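Local coordinates for translation initiation factor eIF2b-like protein,Translation initiation factor eIF2b-like protein (Chaetomium thermophilum, PDB 5DBO) that forms the beta part of the regulatory core of eIF2B, the complex that probably promotes guanine nucleotide exchange on initiation factor eIF2, at residues F210-I215 with F233-A237; V345-G351 with T373-Y377. Numbering follows the deposited sequence.

Contact 1: F210-I215 with F233-A237; sequences FAEIQI and FLVKA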
loop_
_atom_site.group_PDB
_atom_site.type_symbol
_atom_site.label_atom_id
_atom_site.label_comp_id
_atom_site.label_asym_id
_atom_site.label_seq_id
_atom_site.Cartn_x
_atom_site.Cartn_y
_atom_site.Cartn_z
ATOM N N PHE B 210 -16.370 -12.854 13.048
ATOM C CA PHE B 210 -16.208 -11.678 12.190
ATOM C C PHE B 210 -15.060 -11.838 11.182
ATOM O O PHE B 210 -14.832 -10.969 10.322
ATOM C CB PHE B 210 -15.968 -10.431 13.048
ATOM C CG PHE B 210 -17.089 -10.121 13.999
ATOM C CD1 PHE B 210 -17.164 -10.749 15.231
ATOM C CD2 PHE B 210 -18.066 -9.196 13.665
ATOM C CE1 PHE B 210 -18.196 -10.469 16.111
ATOM C CE2 PHE B 210 -19.100 -8.910 14.542
ATOM C CZ PHE B 210 -19.163 -9.547 15.766
ATOM N N ALA B 211 -14.325 -12.940 11.307
ATOM C CA ALA B 211 -13.158 -13.188 10.463
ATOM C C ALA B 211 -13.510 -13.307 8.987
ATOM O O ALA B 211 -12.796 -12.793 8.136
ATOM C CB ALA B 211 -12.426 -14.439 10.926
ATOM N N GLU B 212 -14.614 -13.980 8.687
ATOM C CA GLU B 212 -15.024 -14.174 7.302
ATOM C C GLU B 212 -15.348 -12.832 6.658
ATOM O O GLU B 212 -15.114 -12.634 5.468
ATOM C CB GLU B 212 -16.225 -15.124 7.211
ATOM C CG GLU B 212 -17.505 -14.599 7.854
ATOM C CD GLU B 212 -18.752 -15.305 7.349
ATOM O OE1 GLU B 212 -18.629 -16.424 6.809
ATOM O OE2 GLU B 212 -19.855 -14.740 7.487
ATOM N N ILE B 213 -15.871 -11.907 7.456
ATOM C CA ILE B 213 -16.175 -10.564 6.976
ATOM C C ILE B 213 -14.913 -9.744 6.757
ATOM O O ILE B 213 -14.779 -9.079 5.729
ATOM C CB ILE B 213 -17.092 -9.810 7.951
ATOM C CG1 ILE B 213 -18.391 -10.590 8.164
ATOM C CG2 ILE B 213 -17.376 -8.408 7.433
ATOM C CD1 ILE B 213 -19.326 -9.965 9.177
ATOM N N GLN B 214 -13.980 -9.793 7.705
ATOM C CA GLN B 214 -12.770 -8.975 7.578
ATOM C C GLN B 214 -11.757 -9.507 6.554
ATOM O O GLN B 214 -11.013 -8.729 5.962
ATOM C CB GLN B 214 -12.094 -8.806 8.943
ATOM C CG GLN B 214 -12.719 -7.715 9.811
ATOM C CD GLN B 214 -12.658 -6.332 9.168
ATOM O OE1 GLN B 214 -11.757 -6.035 8.380
ATOM N NE2 GLN B 214 -13.627 -5.482 9.498
ATOM N N ILE B 215 -11.727 -10.820 6.340
ATOM C CA ILE B 215 -10.800 -11.419 5.375
ATOM C C ILE B 215 -11.511 -11.808 4.072
ATOM O O ILE B 215 -12.584 -12.419 4.085
ATOM C CB ILE B 215 -10.089 -12.656 5.969
ATOM C CG1 ILE B 215 -9.141 -12.235 7.094
ATOM C CG2 ILE B 215 -9.302 -13.397 4.900
ATOM C CD1 ILE B 215 -8.470 -13.414 7.800
ATOM N N PHE B 233 -9.008 -17.161 14.821
ATOM C CA PHE B 233 -9.507 -16.152 13.898
ATOM C C PHE B 233 -9.179 -16.608 12.479
ATOM O O PHE B 233 -10.058 -16.688 11.613
ATOM C CB PHE B 233 -8.880 -14.789 14.197
ATOM C CG PHE B 233 -9.460 -13.658 13.397
ATOM C CD1 PHE B 233 -10.549 -12.950 13.871
ATOM C CD2 PHE B 233 -8.915 -13.297 12.179
ATOM C CE1 PHE B 233 -11.083 -11.907 13.146
ATOM C CE2 PHE B 233 -9.450 -12.257 11.445
ATOM C CZ PHE B 233 -10.531 -11.560 11.931
ATOM N N LEU B 234 -7.915 -16.971 12.282
ATOM C CA LEU B 234 -7.405 -17.434 10.998
ATOM C C LEU B 234 -7.962 -18.792 10.571
ATOM O O LEU B 234 -8.198 -19.020 9.387
ATOM C CB LEU B 234 -5.880 -17.505 11.053
ATOM C CG LEU B 234 -5.210 -16.134 11.115
ATOM C CD1 LEU B 234 -3.700 -16.262 11.232
ATOM C CD2 LEU B 234 -5.600 -15.306 9.898
ATOM N N VAL B 235 -8.158 -19.693 11.531
ATOM C CA VAL B 235 -8.665 -21.024 11.223
ATOM C C VAL B 235 -10.115 -20.972 10.752
ATOM O O VAL B 235 -10.484 -21.664 9.798
ATOM C CB VAL B 235 -8.545 -21.989 12.427
ATOM C CG1 VAL B 235 -9.347 -23.254 12.177
ATOM C CG2 VAL B 235 -7.092 -22.354 12.677
ATOM N N LYS B 236 -10.941 -20.141 11.383
ATOM C CA LYS B 236 -12.339 -20.118 10.971
ATOM C C LYS B 236 -12.506 -19.127 9.824
ATOM O O LYS B 236 -13.477 -19.192 9.068
ATOM C CB LYS B 236 -13.261 -19.766 12.151
ATOM C CG LYS B 236 -14.634 -19.230 11.746
ATOM C CD LYS B 236 -15.776 -19.980 12.430
ATOM C CE LYS B 236 -17.126 -19.539 11.865
ATOM N NZ LYS B 236 -18.274 -20.257 12.488
ATOM N N ALA B 237 -11.496 -18.288 9.620
ATOM C CA ALA B 237 -11.401 -17.538 8.376
ATOM C C ALA B 237 -11.145 -18.493 7.217
ATOM O O ALA B 237 -11.720 -18.359 6.137
ATOM C CB ALA B 237 -10.306 -16.500 8.460
#

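Contact 2: V345-G351 with T373-Y377; sequences VSRGELG and TTTDY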
loop_
_atom_site.group_PDB
_atom_site.type_symbol
_atom_site.label_atom_id
_atom_site.label_comp_id
_atom_site.label_asym_id
_atom_site.label_seq_id
_atom_site.Cartn_x
_atom_site.Cartn_y
_atom_site.Cartn_z
ATOM N N VAL B 345 4.406 2.868 30.347
ATOM C CA VAL B 345 3.894 2.000 29.295
ATOM C C VAL B 345 4.015 2.707 27.953
ATOM O O VAL B 345 4.496 2.135 26.976
ATOM C CB VAL B 345 2.409 1.595 29.537
ATOM C CG1 VAL B 345 1.839 0.850 28.336
ATOM C CG2 VAL B 345 2.272 0.756 30.794
ATOM N N SER B 346 3.576 3.962 27.933
ATOM C CA SER B 346 3.644 4.820 26.756
ATOM C C SER B 346 5.043 4.963 26.189
ATOM O O SER B 346 5.229 4.935 24.974
ATOM C CB SER B 346 3.101 6.213 27.081
ATOM O OG SER B 346 1.806 6.167 27.647
ATOM N N ARG B 347 6.028 5.117 27.068
ATOM C CA ARG B 347 7.421 5.053 26.639
ATOM C C ARG B 347 7.806 3.679 26.098
ATOM O O ARG B 347 8.421 3.580 25.037
ATOM C CB ARG B 347 8.347 5.460 27.786
ATOM C CG ARG B 347 8.226 6.928 28.159
ATOM C CD ARG B 347 9.128 7.282 29.323
ATOM N NE ARG B 347 8.427 8.032 30.361
ATOM C CZ ARG B 347 8.446 7.715 31.651
ATOM N NH1 ARG B 347 9.134 6.659 32.063
ATOM N NH2 ARG B 347 7.782 8.451 32.533
ATOM N N GLY B 348 7.448 2.619 26.811
ATOM C CA GLY B 348 7.909 1.291 26.446
ATOM C C GLY B 348 8.889 0.667 27.417
ATOM O O GLY B 348 9.719 -0.154 27.026
ATOM N N GLU B 349 8.796 1.049 28.687
ATOM C CA GLU B 349 9.736 0.571 29.690
ATOM C C GLU B 349 9.154 -0.587 30.497
ATOM O O GLU B 349 9.853 -1.202 31.303
ATOM C CB GLU B 349 10.141 1.709 30.629
ATOM C CG GLU B 349 10.948 2.808 29.959
ATOM C CD GLU B 349 11.304 3.930 30.914
ATOM O OE1 GLU B 349 10.772 3.935 32.044
ATOM O OE2 GLU B 349 12.118 4.802 30.534
ATOM N N LEU B 350 7.879 -0.886 30.272
ATOM C CA LEU B 350 7.209 -1.955 31.005
ATOM C C LEU B 350 7.750 -3.329 30.612
ATOM O O LEU B 350 8.017 -3.589 29.438
ATOM C CB LEU B 350 5.697 -1.900 30.773
ATOM C CG LEU B 350 4.866 -2.936 31.536
ATOM C CD1 LEU B 350 5.032 -2.753 33.038
ATOM C CD2 LEU B 350 3.400 -2.863 31.143
ATOM N N GLY B 351 7.909 -4.201 31.605
ATOM C CA GLY B 351 8.419 -5.540 31.380
ATOM C C GLY B 351 9.768 -5.752 32.038
ATOM O O GLY B 351 10.630 -4.871 32.006
ATOM N N THR B 373 12.642 -5.793 26.943
ATOM C CA THR B 373 11.229 -5.694 27.285
ATOM C C THR B 373 10.372 -6.627 26.418
ATOM O O THR B 373 10.405 -6.574 25.187
ATOM C CB THR B 373 10.730 -4.228 27.173
ATOM O OG1 THR B 373 9.329 -4.167 27.471
ATOM C CG2 THR B 373 10.990 -3.651 25.779
ATOM N N THR B 374 9.635 -7.509 27.088
ATOM C CA THR B 374 8.771 -8.501 26.443
ATOM C C THR B 374 7.551 -7.923 25.724
ATOM O O THR B 374 6.989 -8.568 24.834
ATOM C CB THR B 374 8.276 -9.538 27.456
ATOM O OG1 THR B 374 7.572 -8.876 28.515
ATOM C CG2 THR B 374 9.452 -10.308 28.038
ATOM N N THR B 375 7.122 -6.732 26.131
ATOM C CA THR B 375 5.954 -6.089 25.531
ATOM C C THR B 375 6.276 -4.713 24.969
ATOM O O THR B 375 7.192 -4.038 25.433
ATOM C CB THR B 375 4.814 -5.924 26.547
ATOM O OG1 THR B 375 5.239 -5.041 27.596
ATOM C CG2 THR B 375 4.426 -7.259 27.140
ATOM N N ASP B 376 5.500 -4.304 23.972
ATOM C CA ASP B 376 5.658 -2.998 23.347
ATOM C C ASP B 376 4.371 -2.198 23.393
ATOM O O ASP B 376 3.283 -2.758 23.544
ATOM C CB ASP B 376 6.110 -3.134 21.890
ATOM C CG ASP B 376 7.567 -3.518 21.760
ATOM O OD1 ASP B 376 8.281 -3.546 22.787
ATOM O OD2 ASP B 376 8.000 -3.779 20.619
ATOM N N TYR B 377 4.504 -0.880 23.287
ATOM C CA TYR B 377 3.339 -0.014 23.227
ATOM C C TYR B 377 3.118 0.467 21.800
ATOM O O TYR B 377 4.060 0.828 21.096
ATOM C CB TYR B 377 3.482 1.175 24.180
ATOM C CG TYR B 377 2.406 2.227 24.012
ATOM C CD1 TYR B 377 1.152 2.065 24.587
ATOM C CD2 TYR B 377 2.655 3.396 23.310
ATOM C CE1 TYR B 377 0.166 3.025 24.443
ATOM C CE2 TYR B 377 1.676 4.365 23.164
ATOM C CZ TYR B 377 0.434 4.173 23.732
ATOM O OH TYR B 377 -0.542 5.135 23.587
#

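Contact 1: F210-I215 with F233-A237
Hydrophobic packing between two helical pieces, with no hydrogen bond from one to the other, brings the short helix 211-214 against the helix 228-240 in the Rossmann-like part of the chain. It is a good example of how a small residue lets two helices come close. Ala211 points at its partner and sets its CB over the face of the Phe233 ring, 3.5 Å from the ring centroid and only 8° off the normal, a CH-pi contact; the same CB lies 3.3 Å from Phe233 O and 3.9 Å from Ala237 CB. Phe233 reaches this position because its t rotamer swings the ring across to 210-215, where Gln214 CB meets the ring edge at 4.4 Å from Phe233 CZ. In sequence, strand 220-224 of the central parallel sheet lies between the segments: 210-215 precedes this strand and helix 228-240 follows it, in the classic strand-then-helix succession of such alpha/beta folds. Ile215, the first residue to leave helical geometry, extends its side chain so that CD1 sits 3.7 Å from Ala237 CB, 3.9 Å from Phe233 CE2 and 4.0 Å from Leu234 CD2. Phe243 covers Ile215, Leu234 and Ala237, while Leu387 of strand 385-387 touches both Gln214 and Phe233.

Contact 2: V345-G351 with T373-Y377
Helix 343-347 stops at Gly348, whose positive phi of 111° makes it the C-prime residue of a Schellman motif: Gly348 N bonds to Val345 O and Glu349 N to Glu344 O. The chain then runs past 373-377 in the opposite direction, with CA atoms 5.7 Å apart at Gly348 and Tyr377 and 5.0 Å apart at Gly351 and Thr373. Gly351 also has positive phi, and a CB there would crowd Thr373 OG1 as well as the preceding carbonyl. One hydrogen bond crosses the interface, a very short one of 2.4 Å from Thr373 OG1 to Leu350 O. At the other end, Tyr377 lies against the last turn of the helix. Ser346 CA sits over its ring face, 4.0 Å from the centroid, in a CH-pi contact, while Val345 packs CG1 at 4.0 Å from Tyr377 CD1 and brings its carbonyl O to 3.1 Å from Tyr377 CB. The phenol OH is hydrogen-bonded to Asn304, and Ser346 OG to Ser342 O, just ahead of the helix. Leu350 and Thr375 both rest on Leu308 of the neighbouring strand. Ser346 O and Asp376 OD2 also accept hydrogen bonds from the neighbouring delta subunit of the beta2-delta2 tetramer, placing the contact at a subunit interface. What results is a Schellman-terminated helix packed on strand 375-378, an outermost strand, within this chain, of a small three-stranded antiparallel sheet.

From the N terminus, the chain runs through a helical region and the long helix 182-208 before contact 1, which closes a loop of 17 residues around strand 220-224 as the chain enters the parallel sheet. Much of that sheet is then built, along with strands 300-301 and 307-310 of the small antiparallel one, before contact 2 bridges the 21 residues 352-372, none of which is modelled. The loops lie in series, neither nested nor crossed. Their centres are 29 Å apart, with about 19 Å between nearest atoms: contact 1 joins two helices beside the large sheet, contact 2 a helix end to the smaller sheet.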